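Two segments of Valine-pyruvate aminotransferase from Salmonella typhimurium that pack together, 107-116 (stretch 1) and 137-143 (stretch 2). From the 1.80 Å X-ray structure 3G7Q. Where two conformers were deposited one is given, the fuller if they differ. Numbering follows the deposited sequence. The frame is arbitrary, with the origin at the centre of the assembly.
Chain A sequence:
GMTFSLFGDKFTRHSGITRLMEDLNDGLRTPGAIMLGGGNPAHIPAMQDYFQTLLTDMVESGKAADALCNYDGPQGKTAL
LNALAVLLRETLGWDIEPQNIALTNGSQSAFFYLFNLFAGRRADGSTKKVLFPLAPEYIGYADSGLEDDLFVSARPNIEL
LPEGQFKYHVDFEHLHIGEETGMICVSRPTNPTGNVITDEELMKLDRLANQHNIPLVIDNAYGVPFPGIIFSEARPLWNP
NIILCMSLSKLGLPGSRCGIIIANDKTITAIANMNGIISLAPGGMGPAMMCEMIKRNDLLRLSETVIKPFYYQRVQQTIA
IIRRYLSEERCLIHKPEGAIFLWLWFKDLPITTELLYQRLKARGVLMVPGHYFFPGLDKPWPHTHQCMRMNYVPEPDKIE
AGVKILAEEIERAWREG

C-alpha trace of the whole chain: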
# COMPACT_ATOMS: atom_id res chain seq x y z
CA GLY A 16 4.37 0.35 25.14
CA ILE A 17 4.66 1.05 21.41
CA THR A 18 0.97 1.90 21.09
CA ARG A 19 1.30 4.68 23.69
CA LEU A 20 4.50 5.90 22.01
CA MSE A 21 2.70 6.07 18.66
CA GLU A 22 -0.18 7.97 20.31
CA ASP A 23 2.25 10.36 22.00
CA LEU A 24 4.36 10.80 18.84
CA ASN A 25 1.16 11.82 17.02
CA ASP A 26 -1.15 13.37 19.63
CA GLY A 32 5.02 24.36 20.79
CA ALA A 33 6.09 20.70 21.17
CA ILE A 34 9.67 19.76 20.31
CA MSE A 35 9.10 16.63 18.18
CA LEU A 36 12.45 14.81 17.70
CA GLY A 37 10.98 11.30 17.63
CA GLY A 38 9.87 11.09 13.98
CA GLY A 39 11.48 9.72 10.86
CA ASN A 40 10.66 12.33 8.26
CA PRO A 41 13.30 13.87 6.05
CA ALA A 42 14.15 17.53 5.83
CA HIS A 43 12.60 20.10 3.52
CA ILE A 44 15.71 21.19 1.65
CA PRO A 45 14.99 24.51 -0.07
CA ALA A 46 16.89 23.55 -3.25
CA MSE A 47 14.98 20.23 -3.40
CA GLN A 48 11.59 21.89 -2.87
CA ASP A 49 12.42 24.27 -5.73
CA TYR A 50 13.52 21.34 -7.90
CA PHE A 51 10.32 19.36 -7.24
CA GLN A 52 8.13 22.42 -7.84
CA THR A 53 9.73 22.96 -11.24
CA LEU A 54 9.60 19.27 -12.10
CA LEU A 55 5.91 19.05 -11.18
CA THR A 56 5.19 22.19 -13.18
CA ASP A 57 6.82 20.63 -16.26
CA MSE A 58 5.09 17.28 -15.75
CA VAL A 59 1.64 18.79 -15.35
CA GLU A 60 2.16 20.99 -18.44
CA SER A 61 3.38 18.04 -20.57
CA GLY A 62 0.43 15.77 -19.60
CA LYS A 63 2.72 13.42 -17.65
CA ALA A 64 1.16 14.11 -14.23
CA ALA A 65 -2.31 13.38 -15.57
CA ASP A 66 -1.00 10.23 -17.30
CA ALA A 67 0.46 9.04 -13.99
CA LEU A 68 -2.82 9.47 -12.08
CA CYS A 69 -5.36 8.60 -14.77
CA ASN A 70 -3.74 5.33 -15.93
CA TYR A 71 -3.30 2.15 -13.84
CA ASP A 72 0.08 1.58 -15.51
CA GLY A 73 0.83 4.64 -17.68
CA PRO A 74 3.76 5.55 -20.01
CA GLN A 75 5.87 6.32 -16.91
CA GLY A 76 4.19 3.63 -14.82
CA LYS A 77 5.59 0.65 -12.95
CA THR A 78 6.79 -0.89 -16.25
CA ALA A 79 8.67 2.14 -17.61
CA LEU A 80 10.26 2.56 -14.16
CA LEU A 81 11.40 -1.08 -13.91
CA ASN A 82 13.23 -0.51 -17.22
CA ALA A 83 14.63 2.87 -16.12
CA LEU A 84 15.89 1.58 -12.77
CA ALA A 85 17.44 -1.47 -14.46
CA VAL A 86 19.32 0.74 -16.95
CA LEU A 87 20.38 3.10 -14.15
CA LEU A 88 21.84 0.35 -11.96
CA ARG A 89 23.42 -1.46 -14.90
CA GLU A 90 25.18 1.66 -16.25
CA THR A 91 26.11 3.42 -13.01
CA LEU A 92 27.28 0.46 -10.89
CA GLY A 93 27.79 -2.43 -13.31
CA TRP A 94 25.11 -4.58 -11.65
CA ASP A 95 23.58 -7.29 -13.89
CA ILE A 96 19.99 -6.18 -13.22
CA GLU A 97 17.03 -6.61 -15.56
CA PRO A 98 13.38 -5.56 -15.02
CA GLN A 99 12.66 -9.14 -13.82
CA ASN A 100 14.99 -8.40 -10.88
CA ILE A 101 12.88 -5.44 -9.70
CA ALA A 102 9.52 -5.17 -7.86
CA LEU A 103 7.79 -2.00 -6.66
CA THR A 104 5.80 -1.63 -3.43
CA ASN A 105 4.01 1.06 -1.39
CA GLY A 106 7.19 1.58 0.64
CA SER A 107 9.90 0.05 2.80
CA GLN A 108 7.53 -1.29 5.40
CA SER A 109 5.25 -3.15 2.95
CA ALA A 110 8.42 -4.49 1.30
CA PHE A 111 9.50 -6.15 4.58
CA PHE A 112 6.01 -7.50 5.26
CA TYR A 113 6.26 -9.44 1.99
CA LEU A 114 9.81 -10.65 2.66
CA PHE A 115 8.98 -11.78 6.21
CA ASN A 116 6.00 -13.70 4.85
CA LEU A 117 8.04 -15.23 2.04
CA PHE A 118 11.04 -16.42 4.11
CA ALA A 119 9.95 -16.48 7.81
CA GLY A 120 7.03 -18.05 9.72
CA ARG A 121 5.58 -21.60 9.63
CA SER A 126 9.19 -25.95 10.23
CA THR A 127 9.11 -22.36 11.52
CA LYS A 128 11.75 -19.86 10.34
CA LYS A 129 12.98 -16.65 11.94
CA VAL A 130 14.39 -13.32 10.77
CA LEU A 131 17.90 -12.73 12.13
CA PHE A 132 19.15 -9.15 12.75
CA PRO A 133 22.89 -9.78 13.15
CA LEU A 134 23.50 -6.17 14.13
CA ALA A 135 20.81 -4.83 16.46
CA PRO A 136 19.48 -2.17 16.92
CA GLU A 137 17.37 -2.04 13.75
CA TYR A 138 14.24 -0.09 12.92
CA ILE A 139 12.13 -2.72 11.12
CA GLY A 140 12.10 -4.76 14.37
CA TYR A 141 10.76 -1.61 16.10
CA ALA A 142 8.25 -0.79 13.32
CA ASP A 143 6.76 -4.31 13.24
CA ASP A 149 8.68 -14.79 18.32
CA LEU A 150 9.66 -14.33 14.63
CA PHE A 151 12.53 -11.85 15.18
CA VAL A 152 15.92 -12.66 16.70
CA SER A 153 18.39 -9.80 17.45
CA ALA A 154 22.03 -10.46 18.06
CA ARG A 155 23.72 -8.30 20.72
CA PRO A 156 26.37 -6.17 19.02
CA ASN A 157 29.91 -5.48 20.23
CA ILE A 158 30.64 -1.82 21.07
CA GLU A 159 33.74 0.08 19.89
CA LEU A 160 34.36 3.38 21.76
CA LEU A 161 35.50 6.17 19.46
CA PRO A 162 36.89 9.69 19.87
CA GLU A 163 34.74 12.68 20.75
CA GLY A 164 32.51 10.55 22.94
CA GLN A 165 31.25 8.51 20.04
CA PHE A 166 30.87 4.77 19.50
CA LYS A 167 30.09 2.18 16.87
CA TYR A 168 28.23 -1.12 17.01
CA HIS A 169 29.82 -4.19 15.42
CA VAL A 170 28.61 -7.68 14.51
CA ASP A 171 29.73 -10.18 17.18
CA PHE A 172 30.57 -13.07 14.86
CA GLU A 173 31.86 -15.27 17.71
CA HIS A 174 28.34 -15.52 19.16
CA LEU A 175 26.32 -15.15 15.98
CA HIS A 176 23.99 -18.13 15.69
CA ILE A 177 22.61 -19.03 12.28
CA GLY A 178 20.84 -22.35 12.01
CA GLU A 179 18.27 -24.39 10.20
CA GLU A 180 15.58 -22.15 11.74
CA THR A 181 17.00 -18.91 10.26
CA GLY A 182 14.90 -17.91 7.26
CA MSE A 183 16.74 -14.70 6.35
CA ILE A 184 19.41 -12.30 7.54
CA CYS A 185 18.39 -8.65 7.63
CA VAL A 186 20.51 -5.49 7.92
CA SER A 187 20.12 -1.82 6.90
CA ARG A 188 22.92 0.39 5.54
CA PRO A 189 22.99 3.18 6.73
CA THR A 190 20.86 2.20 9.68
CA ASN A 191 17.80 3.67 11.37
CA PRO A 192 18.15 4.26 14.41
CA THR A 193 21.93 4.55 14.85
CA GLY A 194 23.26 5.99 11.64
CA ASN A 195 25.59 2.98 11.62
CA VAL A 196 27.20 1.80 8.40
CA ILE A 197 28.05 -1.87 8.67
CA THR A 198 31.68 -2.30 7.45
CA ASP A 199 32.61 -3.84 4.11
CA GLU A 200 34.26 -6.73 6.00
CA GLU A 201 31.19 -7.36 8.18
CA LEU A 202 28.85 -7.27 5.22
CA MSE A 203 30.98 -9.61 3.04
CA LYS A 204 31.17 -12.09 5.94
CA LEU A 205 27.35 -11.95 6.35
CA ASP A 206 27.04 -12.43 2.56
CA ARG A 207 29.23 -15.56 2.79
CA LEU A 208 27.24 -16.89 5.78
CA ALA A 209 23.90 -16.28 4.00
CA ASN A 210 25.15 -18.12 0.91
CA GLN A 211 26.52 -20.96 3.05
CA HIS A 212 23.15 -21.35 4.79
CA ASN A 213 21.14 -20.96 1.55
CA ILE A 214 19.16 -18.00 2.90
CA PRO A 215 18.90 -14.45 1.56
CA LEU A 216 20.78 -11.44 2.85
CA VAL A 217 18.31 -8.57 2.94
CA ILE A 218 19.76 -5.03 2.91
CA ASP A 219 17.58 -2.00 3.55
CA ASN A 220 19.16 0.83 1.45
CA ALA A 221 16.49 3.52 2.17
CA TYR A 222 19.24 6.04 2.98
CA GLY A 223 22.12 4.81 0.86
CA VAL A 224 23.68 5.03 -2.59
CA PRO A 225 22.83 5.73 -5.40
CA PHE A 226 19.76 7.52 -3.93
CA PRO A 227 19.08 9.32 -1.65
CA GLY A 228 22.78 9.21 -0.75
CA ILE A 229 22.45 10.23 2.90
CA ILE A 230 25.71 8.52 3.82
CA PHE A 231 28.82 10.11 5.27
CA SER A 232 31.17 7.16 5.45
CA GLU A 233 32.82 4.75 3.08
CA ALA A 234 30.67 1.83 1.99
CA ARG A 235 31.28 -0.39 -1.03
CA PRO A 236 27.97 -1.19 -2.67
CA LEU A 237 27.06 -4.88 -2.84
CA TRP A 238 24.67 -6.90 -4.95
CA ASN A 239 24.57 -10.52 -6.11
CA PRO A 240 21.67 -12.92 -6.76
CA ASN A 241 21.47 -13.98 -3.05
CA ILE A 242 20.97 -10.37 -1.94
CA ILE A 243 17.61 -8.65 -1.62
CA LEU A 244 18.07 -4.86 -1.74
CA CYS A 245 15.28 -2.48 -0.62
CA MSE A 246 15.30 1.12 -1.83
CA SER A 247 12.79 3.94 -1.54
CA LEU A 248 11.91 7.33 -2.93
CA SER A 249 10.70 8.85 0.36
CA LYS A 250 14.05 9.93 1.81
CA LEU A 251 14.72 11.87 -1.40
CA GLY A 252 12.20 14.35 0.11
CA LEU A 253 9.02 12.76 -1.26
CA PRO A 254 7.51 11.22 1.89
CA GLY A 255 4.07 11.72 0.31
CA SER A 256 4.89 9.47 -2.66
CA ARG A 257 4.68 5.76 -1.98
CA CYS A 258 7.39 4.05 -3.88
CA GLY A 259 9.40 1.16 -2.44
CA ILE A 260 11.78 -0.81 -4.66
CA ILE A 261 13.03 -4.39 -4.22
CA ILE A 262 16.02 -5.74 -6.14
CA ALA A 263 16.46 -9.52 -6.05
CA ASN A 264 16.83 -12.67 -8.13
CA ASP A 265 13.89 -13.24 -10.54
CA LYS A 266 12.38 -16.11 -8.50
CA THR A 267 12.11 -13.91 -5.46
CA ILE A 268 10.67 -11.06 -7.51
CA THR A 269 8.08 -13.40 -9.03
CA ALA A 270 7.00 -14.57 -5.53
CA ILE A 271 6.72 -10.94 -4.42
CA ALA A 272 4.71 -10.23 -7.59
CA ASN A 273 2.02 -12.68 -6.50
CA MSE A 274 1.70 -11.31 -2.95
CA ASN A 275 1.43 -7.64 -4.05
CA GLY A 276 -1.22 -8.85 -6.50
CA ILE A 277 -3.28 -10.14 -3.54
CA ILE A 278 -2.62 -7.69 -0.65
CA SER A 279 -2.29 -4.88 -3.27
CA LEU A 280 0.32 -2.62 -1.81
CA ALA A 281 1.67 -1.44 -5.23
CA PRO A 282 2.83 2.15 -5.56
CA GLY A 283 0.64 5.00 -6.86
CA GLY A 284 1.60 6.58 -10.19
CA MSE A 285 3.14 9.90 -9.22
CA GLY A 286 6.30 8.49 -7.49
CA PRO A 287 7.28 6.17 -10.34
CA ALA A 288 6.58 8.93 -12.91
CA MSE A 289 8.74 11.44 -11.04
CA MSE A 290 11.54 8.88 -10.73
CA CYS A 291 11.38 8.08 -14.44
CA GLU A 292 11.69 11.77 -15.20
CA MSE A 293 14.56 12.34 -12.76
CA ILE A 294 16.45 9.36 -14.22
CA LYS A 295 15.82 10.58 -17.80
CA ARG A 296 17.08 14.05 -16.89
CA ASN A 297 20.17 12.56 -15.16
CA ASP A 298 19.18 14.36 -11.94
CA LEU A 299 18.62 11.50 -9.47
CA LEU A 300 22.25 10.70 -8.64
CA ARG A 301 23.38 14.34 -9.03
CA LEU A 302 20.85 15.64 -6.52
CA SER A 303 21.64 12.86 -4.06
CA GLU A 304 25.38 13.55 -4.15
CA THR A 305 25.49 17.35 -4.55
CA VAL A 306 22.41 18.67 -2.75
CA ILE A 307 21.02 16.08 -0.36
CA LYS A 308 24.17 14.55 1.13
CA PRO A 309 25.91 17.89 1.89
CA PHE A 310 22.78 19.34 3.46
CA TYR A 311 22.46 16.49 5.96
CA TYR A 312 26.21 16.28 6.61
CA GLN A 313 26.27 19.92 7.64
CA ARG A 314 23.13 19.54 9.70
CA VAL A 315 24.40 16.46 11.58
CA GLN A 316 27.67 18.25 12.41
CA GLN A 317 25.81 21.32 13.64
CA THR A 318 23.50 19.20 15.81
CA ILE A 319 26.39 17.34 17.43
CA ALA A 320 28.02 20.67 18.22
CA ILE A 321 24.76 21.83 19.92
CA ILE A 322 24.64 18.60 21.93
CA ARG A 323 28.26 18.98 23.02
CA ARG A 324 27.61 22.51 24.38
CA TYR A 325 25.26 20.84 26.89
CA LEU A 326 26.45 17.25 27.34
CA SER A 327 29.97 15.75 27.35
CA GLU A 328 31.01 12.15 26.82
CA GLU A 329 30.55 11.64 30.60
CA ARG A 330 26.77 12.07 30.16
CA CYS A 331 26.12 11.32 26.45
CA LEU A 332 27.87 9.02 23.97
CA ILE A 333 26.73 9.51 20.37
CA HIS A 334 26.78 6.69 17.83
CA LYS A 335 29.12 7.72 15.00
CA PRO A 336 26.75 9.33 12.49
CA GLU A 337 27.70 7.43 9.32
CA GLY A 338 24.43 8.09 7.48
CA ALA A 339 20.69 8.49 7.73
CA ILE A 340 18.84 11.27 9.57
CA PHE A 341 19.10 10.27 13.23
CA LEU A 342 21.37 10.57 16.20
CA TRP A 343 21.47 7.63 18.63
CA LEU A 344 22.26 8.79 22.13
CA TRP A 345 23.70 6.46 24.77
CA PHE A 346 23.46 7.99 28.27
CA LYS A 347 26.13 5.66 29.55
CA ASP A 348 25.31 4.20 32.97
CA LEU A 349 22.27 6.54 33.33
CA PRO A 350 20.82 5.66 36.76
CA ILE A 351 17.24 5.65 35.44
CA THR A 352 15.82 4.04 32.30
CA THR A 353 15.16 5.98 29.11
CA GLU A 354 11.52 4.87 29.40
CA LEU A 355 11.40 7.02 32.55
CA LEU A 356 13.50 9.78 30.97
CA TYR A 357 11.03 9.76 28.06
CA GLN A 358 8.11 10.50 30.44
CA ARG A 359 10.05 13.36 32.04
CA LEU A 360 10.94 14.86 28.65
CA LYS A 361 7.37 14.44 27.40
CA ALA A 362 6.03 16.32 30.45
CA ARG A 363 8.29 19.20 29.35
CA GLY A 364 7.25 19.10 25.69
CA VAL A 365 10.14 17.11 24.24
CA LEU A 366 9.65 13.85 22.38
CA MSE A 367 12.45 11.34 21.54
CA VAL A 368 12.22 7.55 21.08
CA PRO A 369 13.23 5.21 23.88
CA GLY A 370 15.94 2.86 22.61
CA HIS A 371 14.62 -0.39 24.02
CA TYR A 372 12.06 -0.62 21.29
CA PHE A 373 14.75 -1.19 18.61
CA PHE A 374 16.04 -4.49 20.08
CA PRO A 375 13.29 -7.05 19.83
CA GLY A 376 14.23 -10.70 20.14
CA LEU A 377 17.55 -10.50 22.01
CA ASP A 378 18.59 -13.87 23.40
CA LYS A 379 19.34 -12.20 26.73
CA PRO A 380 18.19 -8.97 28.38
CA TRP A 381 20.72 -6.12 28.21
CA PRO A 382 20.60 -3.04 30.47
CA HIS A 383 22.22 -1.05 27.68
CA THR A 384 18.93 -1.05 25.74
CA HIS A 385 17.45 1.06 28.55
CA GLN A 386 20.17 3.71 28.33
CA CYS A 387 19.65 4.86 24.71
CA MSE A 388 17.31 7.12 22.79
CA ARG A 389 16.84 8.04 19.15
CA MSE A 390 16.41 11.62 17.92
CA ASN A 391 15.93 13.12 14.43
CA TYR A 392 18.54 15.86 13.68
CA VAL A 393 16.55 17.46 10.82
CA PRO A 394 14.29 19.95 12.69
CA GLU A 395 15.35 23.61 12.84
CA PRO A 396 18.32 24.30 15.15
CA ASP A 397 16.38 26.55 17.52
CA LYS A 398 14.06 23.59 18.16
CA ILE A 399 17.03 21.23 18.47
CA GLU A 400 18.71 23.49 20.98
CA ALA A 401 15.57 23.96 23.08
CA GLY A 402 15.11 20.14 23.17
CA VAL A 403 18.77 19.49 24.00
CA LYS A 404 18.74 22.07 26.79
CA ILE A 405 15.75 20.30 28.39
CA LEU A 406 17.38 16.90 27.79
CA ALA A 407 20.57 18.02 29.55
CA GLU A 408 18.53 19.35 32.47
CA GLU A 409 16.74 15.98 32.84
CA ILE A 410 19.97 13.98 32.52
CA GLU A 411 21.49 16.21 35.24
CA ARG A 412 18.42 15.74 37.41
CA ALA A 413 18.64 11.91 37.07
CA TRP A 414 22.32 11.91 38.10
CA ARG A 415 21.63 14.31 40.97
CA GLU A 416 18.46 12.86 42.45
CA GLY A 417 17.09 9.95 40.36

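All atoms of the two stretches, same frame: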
# COMPACT_ATOMS: atom_id res chain seq x y z
N SER A 107 8.99 0.93 2.08
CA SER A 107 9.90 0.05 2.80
C SER A 107 9.19 -0.94 3.69
O SER A 107 9.50 -2.14 3.69
CB SER A 107 10.86 0.87 3.66
OG SER A 107 11.75 1.64 2.86
N GLN A 108 8.21 -0.46 4.43
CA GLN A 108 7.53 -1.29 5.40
C GLN A 108 6.69 -2.40 4.77
O GLN A 108 6.67 -3.52 5.29
CB GLN A 108 6.72 -0.38 6.32
CG GLN A 108 6.25 -1.07 7.57
CD GLN A 108 6.01 -0.11 8.74
OE1 GLN A 108 6.22 1.10 8.63
NE2 GLN A 108 5.59 -0.66 9.87
N SER A 109 6.00 -2.11 3.66
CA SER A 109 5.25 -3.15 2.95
C SER A 109 6.24 -4.14 2.31
O SER A 109 5.96 -5.33 2.19
CB SER A 109 4.35 -2.53 1.88
OG SER A 109 5.12 -1.75 0.99
N ALA A 110 7.37 -3.63 1.84
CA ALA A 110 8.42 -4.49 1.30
C ALA A 110 8.81 -5.57 2.33
O ALA A 110 8.82 -6.75 2.01
CB ALA A 110 9.62 -3.66 0.91
N PHE A 111 9.09 -5.16 3.57
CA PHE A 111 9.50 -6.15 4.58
C PHE A 111 8.39 -7.11 4.99
O PHE A 111 8.65 -8.29 5.26
CB PHE A 111 10.19 -5.47 5.76
CG PHE A 111 11.55 -4.98 5.39
CD1 PHE A 111 12.63 -5.86 5.41
CD2 PHE A 111 11.75 -3.69 4.93
CE1 PHE A 111 13.88 -5.43 5.03
CE2 PHE A 111 12.99 -3.27 4.54
CZ PHE A 111 14.06 -4.15 4.59
N PHE A 112 7.14 -6.63 4.99
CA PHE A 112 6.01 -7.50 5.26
C PHE A 112 5.99 -8.65 4.26
O PHE A 112 5.76 -9.80 4.64
CB PHE A 112 4.70 -6.70 5.20
CG PHE A 112 3.50 -7.53 5.50
CD1 PHE A 112 3.22 -7.91 6.81
CD2 PHE A 112 2.65 -7.94 4.49
CE1 PHE A 112 2.11 -8.69 7.10
CE2 PHE A 112 1.55 -8.71 4.77
CZ PHE A 112 1.28 -9.09 6.07
N TYR A 113 6.21 -8.36 2.98
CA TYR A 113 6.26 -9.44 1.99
C TYR A 113 7.45 -10.38 2.23
O TYR A 113 7.29 -11.59 2.23
CB TYR A 113 6.36 -8.91 0.54
CG TYR A 113 5.16 -8.12 0.08
CD1 TYR A 113 3.88 -8.66 0.17
CD2 TYR A 113 5.30 -6.86 -0.50
CE1 TYR A 113 2.76 -7.95 -0.25
CE2 TYR A 113 4.18 -6.15 -0.94
CZ TYR A 113 2.92 -6.69 -0.80
OH TYR A 113 1.81 -5.99 -1.23
N LEU A 114 8.62 -9.81 2.47
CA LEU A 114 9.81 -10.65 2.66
C LEU A 114 9.65 -11.55 3.87
O LEU A 114 9.90 -12.75 3.77
CB LEU A 114 11.07 -9.78 2.75
CG LEU A 114 11.36 -8.96 1.48
CD1 LEU A 114 12.53 -8.00 1.73
CD2 LEU A 114 11.59 -9.87 0.28
N PHE A 115 9.18 -10.99 4.99
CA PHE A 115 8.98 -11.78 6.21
C PHE A 115 8.02 -12.93 5.94
O PHE A 115 8.28 -14.07 6.34
CB PHE A 115 8.49 -10.92 7.40
CG PHE A 115 9.43 -9.77 7.78
CD1 PHE A 115 10.80 -9.83 7.55
CD2 PHE A 115 8.92 -8.66 8.46
CE1 PHE A 115 11.64 -8.77 7.93
CE2 PHE A 115 9.76 -7.62 8.84
CZ PHE A 115 11.12 -7.68 8.58
N ASN A 116 6.94 -12.65 5.24
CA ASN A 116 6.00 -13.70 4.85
C ASN A 116 6.57 -14.74 3.91
O ASN A 116 6.20 -15.90 3.97
CB ASN A 116 4.75 -13.10 4.19
CG ASN A 116 3.75 -12.62 5.21
OD1 ASN A 116 3.05 -13.42 5.83
ND2 ASN A 116 3.67 -11.30 5.39
N GLU A 137 17.93 -2.23 15.08
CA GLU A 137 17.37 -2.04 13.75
C GLU A 137 16.00 -1.44 13.91
O GLU A 137 15.34 -1.63 14.93
CB GLU A 137 17.25 -3.38 13.02
CG GLU A 137 18.54 -3.91 12.43
CD GLU A 137 18.99 -3.14 11.18
OE1 GLU A 137 18.26 -2.24 10.73
OE2 GLU A 137 20.09 -3.42 10.68
N TYR A 138 15.57 -0.68 12.92
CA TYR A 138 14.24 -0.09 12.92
C TYR A 138 13.12 -1.06 12.54
O TYR A 138 12.08 -1.08 13.20
CB TYR A 138 14.20 1.12 11.99
CG TYR A 138 12.79 1.57 11.68
CD1 TYR A 138 12.05 2.25 12.63
CD2 TYR A 138 12.20 1.31 10.45
CE1 TYR A 138 10.75 2.67 12.38
CE2 TYR A 138 10.89 1.71 10.18
CZ TYR A 138 10.17 2.39 11.16
OH TYR A 138 8.87 2.81 10.95
N ILE A 139 13.28 -1.86 11.51
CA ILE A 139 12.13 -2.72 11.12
C ILE A 139 11.60 -3.60 12.29
O ILE A 139 10.38 -3.82 12.41
CB ILE A 139 12.41 -3.56 9.82
CG1 ILE A 139 11.10 -4.18 9.31
CG2 ILE A 139 13.51 -4.59 10.05
CD1 ILE A 139 10.00 -3.14 8.98
N GLY A 140 12.50 -4.06 13.15
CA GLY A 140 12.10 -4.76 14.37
C GLY A 140 11.20 -3.87 15.23
O GLY A 140 10.17 -4.32 15.74
N TYR A 141 11.59 -2.60 15.38
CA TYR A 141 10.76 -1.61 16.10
C TYR A 141 9.42 -1.34 15.41
O TYR A 141 8.38 -1.37 16.06
CB TYR A 141 11.54 -0.30 16.27
CG TYR A 141 10.75 0.96 16.60
CD1 TYR A 141 10.28 1.20 17.87
CD2 TYR A 141 10.55 1.95 15.65
CE1 TYR A 141 9.59 2.37 18.19
CE2 TYR A 141 9.88 3.14 15.94
CZ TYR A 141 9.39 3.34 17.21
OH TYR A 141 8.71 4.51 17.50
N ALA A 142 9.46 -1.10 14.10
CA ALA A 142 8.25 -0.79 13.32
C ALA A 142 7.20 -1.91 13.37
O ALA A 142 6.01 -1.64 13.54
CB ALA A 142 8.63 -0.48 11.88
N ASP A 143 7.65 -3.15 13.25
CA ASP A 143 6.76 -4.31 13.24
C ASP A 143 6.72 -5.04 14.58
O ASP A 143 6.49 -4.41 15.62
CB ASP A 143 7.20 -5.27 12.14
CG ASP A 143 7.04 -4.67 10.75
OD1 ASP A 143 6.88 -3.44 10.63
OD2 ASP A 143 7.09 -5.45 9.77
O HOH W 1 6.15 -4.34 7.69

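The most unusual feature of this contact is a water molecule wedged between Asp143 and the backbone of the facing helix. Water 1 lies 2.6 Å from Gln108 O and 2.5 Å from Asp143 OD2, within hydrogen-bonding distance of both. Either oxygen can accept from it, but more acceptors lie in reach than the water has protons. Gln108 O also accepts the helical bond from Phe112 N, with 3.2 Å between Phe112 N and Gln108 O. The water can join a carboxylate and a carbonyl, two acceptors that could not bond to each other directly.

Asp143 is held a second time by the side chain of Gln108. Gln108 NE2 donates to Asp143 OD1 at 3.2 Å. The angle at the hydrogen is 131°, so this bond is weak. The CA-to-CB bond of Gln108 points sideways, but chi1 and chi2 are both t. The extended chain carries the amide to the second stretch. There Gln108 NE2 also packs 3.6 Å from Ala142 CB. A long side chain with a donor at its tip suits this place. Gln108 NE2 is also hydrogen-bonded elsewhere in the structure. Tyr138 approaches the other amide atom, with Tyr138 OH 3.9 Å from Gln108 OE1.

The apolar part centres on Ile139. Its CA-to-CB bond points toward the first stretch, and the residue is buried. Phe111 CB lies 3.9 Å from Ile139 CG1, and Phe115 CZ lies 3.6 Å from Ile139 CG1. Phe111 and Phe115 are one helical turn apart, linked by the backbone bond from Phe115 N to Phe111 O at 2.8 Å. The CA-to-CB bonds of both point toward the second stretch, both with chi1 m. Ile139 meets the edge of the Phe115 ring, near its plane. Asp143 also lies at the ring edge, with Phe115 CE2 3.6 Å from Asp143 OD2. Ring hydrogens carry slight positive charge, so an edge is a reasonable neighbour for a carboxylate oxygen.

The helices cross almost at right angles, at 87°, and their axes come no closer than 11.2 Å. Side chains therefore bridge the gap. The contact is small: 294 Å² is buried, counting both sides. Gln108 and Ile139 give the largest shares, 73 and 71 Å², and the nearest CA pair across the stretches is Gln108 CA and Ile139 CA, at 7.5 Å. The CA-to-CB bond of Ala142 points toward the first stretch, and its short side chain fits beside the Gln108 amide. The backbone bond from Asp143 N to Ile139 O, at 2.9 Å, links the apolar and polar anchors of the second stretch.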